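Local coordinates for protein OXA-46 oxacillinase (Pseudomonas aeruginosa, PDB 3IF6) that probably hydrolyses beta-lactam antibiotics to substituted beta-amino acids, as a class D serine beta-lactamase, at residues G42-A47 with A251-I256; L56-F59 with R63-K66; F74-T79 with I172-K177. One frame throughout, in Å; residues are numbered along the deposited sequence.

Contact 1. Residues G42-A47 with A251-I256; sequences GAIVIA and AIARAI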
loop_
_atom_site.group_PDB
_atom_site.type_symbol
_atom_site.label_atom_id
_atom_site.label_comp_id
_atom_site.label_asym_id
_atom_site.label_seq_id
_atom_site.Cartn_x
_atom_site.Cartn_y
_atom_site.Cartn_z
ATOM N N GLY B 42 28.877 7.532 1.796
ATOM C CA GLY B 42 28.004 7.041 2.835
ATOM C C GLY B 42 27.960 5.536 2.999
ATOM O O GLY B 42 28.962 4.850 2.817
ATOM N N ALA B 43 26.776 5.028 3.343
ATOM C CA ALA B 43 26.618 3.638 3.739
ATOM C C ALA B 43 25.241 3.098 3.388
ATOM O O ALA B 43 24.248 3.811 3.426
ATOM C CB ALA B 43 26.884 3.467 5.249
ATOM N N ILE B 44 25.202 1.812 3.066
ATOM C CA ILE B 44 23.950 1.103 2.911
ATOM C C ILE B 44 23.998 -0.231 3.679
ATOM O O ILE B 44 25.026 -0.891 3.700
ATOM C CB ILE B 44 23.613 0.884 1.408
ATOM C CG1 ILE B 44 22.142 0.434 1.229
ATOM C CG2 ILE B 44 24.612 -0.068 0.768
ATOM C CD1 ILE B 44 21.590 0.663 -0.168
ATOM N N VAL B 45 22.897 -0.578 4.344
ATOM C CA VAL B 45 22.629 -1.939 4.756
ATOM C C VAL B 45 21.463 -2.452 3.928
ATOM O O VAL B 45 20.363 -1.874 3.951
ATOM C CB VAL B 45 22.224 -2.024 6.222
ATOM C CG1 VAL B 45 21.933 -3.458 6.588
ATOM C CG2 VAL B 45 23.286 -1.459 7.129
ATOM N N ILE B 46 21.665 -3.527 3.180
ATOM C CA ILE B 46 20.488 -4.236 2.681
ATOM C C ILE B 46 20.281 -5.689 3.145
ATOM O O ILE B 46 21.102 -6.574 2.861
ATOM C CB ILE B 46 20.149 -4.002 1.176
ATOM C CG1 ILE B 46 19.613 -5.284 0.536
ATOM C CG2 ILE B 46 21.269 -3.297 0.422
ATOM C CD1 ILE B 46 20.636 -6.132 -0.035
ATOM N N ALA B 47 19.168 -5.877 3.871
ATOM C CA ALA B 47 18.688 -7.165 4.354
ATOM C C ALA B 47 17.769 -7.855 3.346
ATOM O O ALA B 47 16.556 -7.690 3.394
ATOM C CB ALA B 47 17.972 -6.980 5.677
ATOM N N ALA B 251 18.981 7.327 -5.860
ATOM C CA ALA B 251 19.629 6.871 -7.084
ATOM C C ALA B 251 20.705 5.806 -6.825
ATOM O O ALA B 251 20.849 4.867 -7.610
ATOM C CB ALA B 251 20.174 8.038 -7.900
ATOM N N ILE B 252 21.441 5.961 -5.729
ATOM C CA ILE B 252 22.431 4.978 -5.320
ATOM C C ILE B 252 21.783 3.644 -4.869
ATOM O O ILE B 252 22.152 2.571 -5.358
ATOM C CB ILE B 252 23.362 5.535 -4.204
ATOM C CG1 ILE B 252 24.241 6.658 -4.763
ATOM C CG2 ILE B 252 24.228 4.412 -3.600
ATOM C CD1 ILE B 252 24.895 7.518 -3.695
ATOM N N ALA B 253 20.827 3.725 -3.940
ATOM C CA ALA B 253 20.191 2.540 -3.395
ATOM C C ALA B 253 19.435 1.760 -4.455
ATOM O O ALA B 253 19.423 0.534 -4.420
ATOM C CB ALA B 253 19.270 2.898 -2.224
ATOM N N ARG B 254 18.794 2.463 -5.382
ATOM C CA ARG B 254 18.058 1.827 -6.471
ATOM C C ARG B 254 18.986 1.077 -7.405
ATOM O O ARG B 254 18.626 -0.009 -7.857
ATOM C CB ARG B 254 17.324 2.844 -7.311
ATOM C CG ARG B 254 16.033 3.287 -6.753
ATOM C CD ARG B 254 15.264 4.032 -7.817
ATOM N NE ARG B 254 13.968 4.436 -7.296
ATOM C CZ ARG B 254 12.810 3.832 -7.574
ATOM N NH1 ARG B 254 12.760 2.789 -8.405
ATOM N NH2 ARG B 254 11.689 4.299 -7.023
ATOM N N ALA B 255 20.151 1.658 -7.721
ATOM C CA ALA B 255 21.144 0.967 -8.545
ATOM C C ALA B 255 21.643 -0.329 -7.875
ATOM O O ALA B 255 21.778 -1.371 -8.533
ATOM C CB ALA B 255 22.308 1.883 -8.909
ATOM N N ILE B 256 21.894 -0.257 -6.571
ATOM C CA ILE B 256 22.207 -1.436 -5.777
ATOM C C ILE B 256 21.014 -2.436 -5.791
ATOM O O ILE B 256 21.193 -3.587 -6.184
ATOM C CB ILE B 256 22.658 -1.033 -4.370
ATOM C CG1 ILE B 256 23.914 -0.155 -4.471
ATOM C CG2 ILE B 256 22.875 -2.266 -3.468
ATOM C CD1 ILE B 256 24.292 0.572 -3.178
#
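Strand 42-47, through Ile44 and Ile46, faces Ala253 and Ile256 of helix 251-256; the axes of the two segments come within 10.2 Å and run 40° apart in direction. This is helix-on-sheet packing in the penicillin-recognising fold of serine beta-lactamases. The C-terminal helix 247-259 covers one face of the central sheet. The closest pair of CA atoms is Ile44 CA and Ala253 CA, 7.5 Å apart. No hydrogen bond joins the two segments, and the contact is entirely apolar and buried.

Ile44 and Ile256 carry the contact. In Ile44, CG1 lies anti to the backbone N (chi1 -167°) and chi2 is extended at 160°, which carries the delta methyl out from the strand to the helix. Ile44 CD1 meets the methyl of Ala253, with CD1 to CB at 3.8 Å. Ile44 and Ile256 reach toward each other tip to tip. The end methyl of Ile256 touches both branches of Ile44: Ile256 CD1 is 4.0 Å from Ile44 CG2 and as far from Ile44 CD1.

The side chains of this strand alternate. Ile44 and Ile46 point to helix 251-256, while Val45 and Ala47 pack against helix 168-179. Phe35 of helix 32-36 and Leu235 of strand 229-238 also touch Ile44. Ile256 in turn packs on Phe34. Farther along the strand the fit is looser, and the two branch methyls Ile46 CG2 and Ile256 CG2 stand 4.3 Å apart.

Contact 2. Residues L56-F59 with R63-K66; sequences LSVF and RAAK. With EDO (1,2-ethanediol), chain L.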
loop_
_atom_site.group_PDB
_atom_site.type_symbol
_atom_site.label_atom_id
_atom_site.label_comp_id
_atom_site.label_asym_id
_atom_site.label_seq_id
_atom_site.Cartn_x
_atom_site.Cartn_y
_atom_site.Cartn_z
ATOM N N LEU B 56 22.522 -10.444 4.893
ATOM C CA LEU B 56 22.564 -9.090 5.418
ATOM C C LEU B 56 23.783 -8.321 4.913
ATOM O O LEU B 56 24.756 -8.188 5.652
ATOM C CB LEU B 56 22.619 -9.146 6.940
ATOM C CG LEU B 56 22.064 -7.985 7.749
ATOM C CD1 LEU B 56 22.995 -7.636 8.873
ATOM C CD2 LEU B 56 21.830 -6.789 6.862
ATOM N N SER B 57 23.728 -7.804 3.680
ATOM C CA SER B 57 24.848 -7.038 3.095
ATOM C C SER B 57 25.022 -5.572 3.577
ATOM O O SER B 57 24.063 -4.888 3.992
ATOM C CB SER B 57 24.830 -7.093 1.573
ATOM O OG SER B 57 24.657 -8.414 1.108
ATOM N N VAL B 58 26.260 -5.104 3.504
ATOM C CA VAL B 58 26.676 -3.797 3.987
ATOM C C VAL B 58 27.763 -3.152 3.168
ATOM O O VAL B 58 28.271 -3.698 2.231
ATOM C CB VAL B 58 27.214 -3.869 5.367
ATOM C CG1 VAL B 58 27.414 -2.525 5.895
ATOM C CG2 VAL B 58 26.305 -4.587 6.216
ATOM N N PHE B 59 28.004 -1.903 3.473
ATOM C CA PHE B 59 29.129 -1.157 2.982
ATOM C C PHE B 59 29.509 -0.274 4.140
ATOM O O PHE B 59 28.650 0.251 4.807
ATOM C CB PHE B 59 28.728 -0.351 1.786
ATOM C CG PHE B 59 29.739 0.602 1.361
ATOM C CD1 PHE B 59 31.047 0.280 1.397
ATOM C CD2 PHE B 59 29.383 1.840 0.933
ATOM C CE1 PHE B 59 31.976 1.188 1.006
ATOM C CE2 PHE B 59 30.301 2.736 0.545
ATOM C CZ PHE B 59 31.593 2.423 0.578
ATOM N N ARG B 63 30.205 2.911 9.352
ATOM C CA ARG B 63 29.251 3.995 9.126
ATOM C C ARG B 63 27.830 3.464 9.269
ATOM O O ARG B 63 27.021 4.064 9.962
ATOM C CB ARG B 63 29.444 4.626 7.745
ATOM C CG ARG B 63 28.956 6.055 7.724
ATOM C CD ARG B 63 28.608 6.541 6.328
ATOM N NE ARG B 63 27.598 7.586 6.393
ATOM C CZ ARG B 63 27.799 8.866 6.108
ATOM N NH1 ARG B 63 28.994 9.282 5.711
ATOM N NH2 ARG B 63 26.796 9.728 6.210
ATOM N N ALA B 64 27.608 2.268 8.773
ATOM C CA ALA B 64 26.356 1.582 8.897
ATOM C C ALA B 64 26.025 1.432 10.368
ATOM O O ALA B 64 24.893 1.462 10.728
ATOM C CB ALA B 64 26.446 0.270 8.251
ATOM N N ALA B 65 27.019 1.239 11.210
ATOM C CA ALA B 65 26.833 1.218 12.645
ATOM C C ALA B 65 26.739 2.561 13.329
ATOM O O ALA B 65 26.381 2.622 14.469
ATOM C CB ALA B 65 27.895 0.426 13.284
ATOM N N LYS B 66 27.078 3.640 12.650
ATOM C CA LYS B 66 26.999 4.957 13.294
ATOM C C LYS B 66 25.592 5.609 13.255
ATOM O O LYS B 66 24.861 5.515 12.275
ATOM C CB LYS B 66 28.072 5.955 12.820
ATOM C CG LYS B 66 27.965 7.251 13.685
ATOM C CD LYS B 66 29.004 8.318 13.477
ATOM C CE LYS B 66 29.065 8.775 12.052
ATOM N NZ LYS B 66 29.730 10.112 12.039
HETATM C C1 EDO L . 25.019 2.415 17.240
HETATM O O1 EDO L . 24.489 1.101 17.050
HETATM C C2 EDO L . 26.318 2.379 18.046
HETATM O O2 EDO L . 27.378 3.016 17.309
#
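Val58 and Ala64 make the apolar part of this contact. A chi1 of -171° sets Val58 CG1 opposite the backbone N and turns this branch toward the helix, where it meets Ala64 CB at 3.8 Å. The same Ala64 methyl lies 4.1 Å from Phe59 O, a loose van der Waals approach. His169 of helix 168-179 touches both Val58 and Ala64, and Val45 packs on Ala64 as well.

The polar interactions lie within segment 63-66 or reach outward. Lys66 N bonds to Arg63 O at 2.7 Å, which closes a tight turn of the backbone. Arg63 N bonds to Asp60 OD1, and the guanidinium NH2 forms a salt bridge with Asp238. Ala65 is exposed here, and its O accepts a bond from O2 of a 1,2-ethanediol at 3.0 Å; that molecule probably comes from the crystallisation liquor.

Phe59 takes part through its backbone, while its ring meets Phe35.

Strand 55-58 passes through a short turn into helix 61-64, whose Ala64 packs back on the strand it has just left. This lies near the edge of the main sheet of the serine beta-lactamase fold, where strand 55-58 runs between strands 26-27 and 42-48.

Contact 3. Residues F74-T79 with I172-K177; sequences FKIPHT and ILFLRK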
loop_
_atom_site.group_PDB
_atom_site.type_symbol
_atom_site.label_atom_id
_atom_site.label_comp_id
_atom_site.label_asym_id
_atom_site.label_seq_id
_atom_site.Cartn_x
_atom_site.Cartn_y
_atom_site.Cartn_z
ATOM N N PHE B 74 11.738 9.448 10.821
ATOM C CA PHE B 74 11.056 9.294 12.121
ATOM C C PHE B 74 9.522 9.443 12.013
ATOM O O PHE B 74 8.808 9.258 13.010
ATOM C CB PHE B 74 11.607 10.295 13.148
ATOM C CG PHE B 74 11.137 10.035 14.578
ATOM C CD1 PHE B 74 11.684 8.994 15.329
ATOM C CD2 PHE B 74 10.148 10.822 15.162
ATOM C CE1 PHE B 74 11.238 8.729 16.638
ATOM C CE2 PHE B 74 9.685 10.567 16.469
ATOM C CZ PHE B 74 10.229 9.525 17.205
ATOM N N LYS B 75 9.023 9.782 10.813
ATOM C CA LYS B 75 7.562 9.888 10.553
ATOM C C LYS B 75 6.941 8.507 10.637
ATOM O O LYS B 75 5.780 8.363 11.031
ATOM C CB LYS B 75 7.253 10.525 9.196
ATOM C CG LYS B 75 7.446 12.045 9.125
ATOM C CD LYS B 75 7.185 12.526 7.693
ATOM C CE LYS B 75 7.040 14.031 7.608
ATOM N NZ LYS B 75 6.828 14.450 6.195
ATOM N N ILE B 76 7.723 7.479 10.314
ATOM C CA ILE B 76 7.266 6.072 10.538
ATOM C C ILE B 76 6.930 5.737 12.023
ATOM O O ILE B 76 5.759 5.513 12.354
ATOM C CB ILE B 76 8.242 5.060 9.906
ATOM C CG1 ILE B 76 8.445 5.434 8.429
ATOM C CG2 ILE B 76 7.720 3.642 10.069
ATOM C CD1 ILE B 76 9.624 4.790 7.755
ATOM N N PRO B 77 7.939 5.703 12.927
ATOM C CA PRO B 77 7.529 5.493 14.341
ATOM C C PRO B 77 6.595 6.604 14.872
ATOM O O PRO B 77 5.634 6.314 15.627
ATOM C CB PRO B 77 8.863 5.510 15.110
ATOM C CG PRO B 77 9.885 6.171 14.166
ATOM C CD PRO B 77 9.414 5.826 12.773
ATOM N N HIS B 78 6.839 7.849 14.459
ATOM C CA HIS B 78 6.055 8.958 14.967
ATOM C C HIS B 78 4.555 8.795 14.734
ATOM O O HIS B 78 3.764 9.184 15.598
ATOM C CB HIS B 78 6.520 10.323 14.437
ATOM C CG HIS B 78 6.331 11.431 15.428
ATOM N ND1 HIS B 78 6.827 12.703 15.237
ATOM C CD2 HIS B 78 5.748 11.437 16.662
ATOM C CE1 HIS B 78 6.533 13.451 16.292
ATOM N NE2 HIS B 78 5.874 12.710 17.171
ATOM N N THR B 79 4.177 8.224 13.586
ATOM C CA THR B 79 2.774 8.085 13.212
ATOM C C THR B 79 2.079 7.014 14.077
ATOM O O THR B 79 0.952 7.212 14.562
ATOM C CB THR B 79 2.612 7.853 11.678
ATOM O OG1 THR B 79 3.181 8.965 10.982
ATOM C CG2 THR B 79 1.151 7.752 11.277
ATOM N N ILE B 172 17.171 -0.943 9.881
ATOM C CA ILE B 172 16.782 -2.257 9.362
ATOM C C ILE B 172 15.992 -3.102 10.374
ATOM O O ILE B 172 14.967 -3.683 10.024
ATOM C CB ILE B 172 17.990 -3.040 8.831
ATOM C CG1 ILE B 172 18.693 -2.232 7.724
ATOM C CG2 ILE B 172 17.551 -4.475 8.382
ATOM C CD1 ILE B 172 18.141 -2.418 6.344
ATOM N N LEU B 173 16.494 -3.154 11.608
ATOM C CA LEU B 173 15.849 -3.821 12.732
ATOM C C LEU B 173 14.423 -3.312 12.933
ATOM O O LEU B 173 13.491 -4.111 12.901
ATOM C CB LEU B 173 16.640 -3.624 14.048
ATOM C CG LEU B 173 18.092 -4.099 14.219
ATOM C CD1 LEU B 173 18.612 -3.704 15.601
ATOM C CD2 LEU B 173 18.264 -5.596 13.980
ATOM N N PHE B 174 14.275 -1.999 13.164
ATOM C CA PHE B 174 12.963 -1.361 13.380
ATOM C C PHE B 174 11.975 -1.695 12.273
ATOM O O PHE B 174 10.832 -2.028 12.549
ATOM C CB PHE B 174 13.074 0.166 13.533
ATOM C CG PHE B 174 11.733 0.867 13.531
ATOM C CD1 PHE B 174 10.937 0.893 14.687
ATOM C CD2 PHE B 174 11.250 1.475 12.362
ATOM C CE1 PHE B 174 9.680 1.523 14.679
ATOM C CE2 PHE B 174 10.003 2.105 12.342
ATOM C CZ PHE B 174 9.211 2.129 13.503
ATOM N N LEU B 175 12.431 -1.631 11.029
ATOM C CA LEU B 175 11.575 -1.831 9.871
ATOM C C LEU B 175 11.145 -3.261 9.753
ATOM O O LEU B 175 9.994 -3.520 9.389
ATOM C CB LEU B 175 12.272 -1.417 8.578
ATOM C CG LEU B 175 12.632 0.034 8.321
ATOM C CD1 LEU B 175 13.642 0.084 7.190
ATOM C CD2 LEU B 175 11.392 0.851 7.997
ATOM N N ARG B 176 12.074 -4.188 10.016
ATOM C CA ARG B 176 11.758 -5.624 10.009
ATOM C C ARG B 176 10.673 -6.004 11.037
ATOM O O ARG B 176 9.776 -6.790 10.730
ATOM C CB ARG B 176 13.007 -6.498 10.145
ATOM C CG ARG B 176 12.703 -7.990 9.824
ATOM C CD ARG B 176 13.906 -8.927 9.995
ATOM N NE ARG B 176 15.134 -8.317 9.460
ATOM C CZ ARG B 176 16.250 -8.989 9.203
ATOM N NH1 ARG B 176 16.288 -10.315 9.399
ATOM N NH2 ARG B 176 17.315 -8.347 8.728
ATOM N N LYS B 177 10.751 -5.427 12.233
ATOM C CA LYS B 177 9.677 -5.565 13.223
ATOM C C LYS B 177 8.344 -5.086 12.640
ATOM O O LYS B 177 7.349 -5.795 12.721
ATOM C CB LYS B 177 9.978 -4.790 14.522
ATOM C CG LYS B 177 11.230 -5.231 15.318
ATOM C CD LYS B 177 11.809 -4.022 16.033
ATOM C CE LYS B 177 12.637 -4.365 17.262
ATOM N NZ LYS B 177 12.713 -3.179 18.195
#
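Phe174 carries the tight part of this helix-helix contact by pushing its ring against Ile76 and Pro77. With chi1 at 171° the side chain extends away from its own backbone N, which sends the ring across to helix 75-79. Ile76 CG2 comes in at the ring edge, near its plane, 3.6 Å from Phe174 CE2. Pro77 meets the ring obliquely, with its CB 3.8 Å from Phe174 CZ and its CD equally close to that atom. Tyr146 packs edge-to-face with Phe174.

Beside the ring the packing slackens, and Ile76 CD1 and Leu175 CD2 are 4.3 Å apart. Farther round helix 172-177, Leu173 is exposed, and Arg176 and Lys177 are partly so. Within helix 75-79, Lys75 O takes two bonds from Thr79, one from N and one from OG1 at 2.7 Å.

Lys75 belongs to the Ser-x-x-Lys motif that begins at Ser72, the predicted acylated serine; its NZ bonds to Ala116 O and to a tartaric acid molecule, probably from the crystallisation liquor.

The segment axes pass 11.8 Å apart at 45°. Ile144 of helix 122-144 borders both Pro77 and Phe174, while Ile172 and Arg176 turn to strands 42-48 and 229-238.

In the fold
Contacts 1 and 2 meet in the main sheet, with centres 10 Å apart. Strands 42-48 and 55-58 are neighbours there, and Ile46 N probably bonds to Ser57 O at 2.9 Å. Contact 3 is joined to contact 1 through helix 168-179, which packs on the face of strand 42-48 turned away from helix 247-259: Ile172 CD1 packs 3.3 Å from Val45 O. Their centres lie 18 Å apart. Contacts 2 and 3 do not touch, their nearest atoms being about 5 Å apart. Contact 3 is closest to the catalytic centre: the side chains of Ile76 and Ser72, the predicted acylated serine, are about 9 Å apart. Contacts 1 and 2 lie away from it.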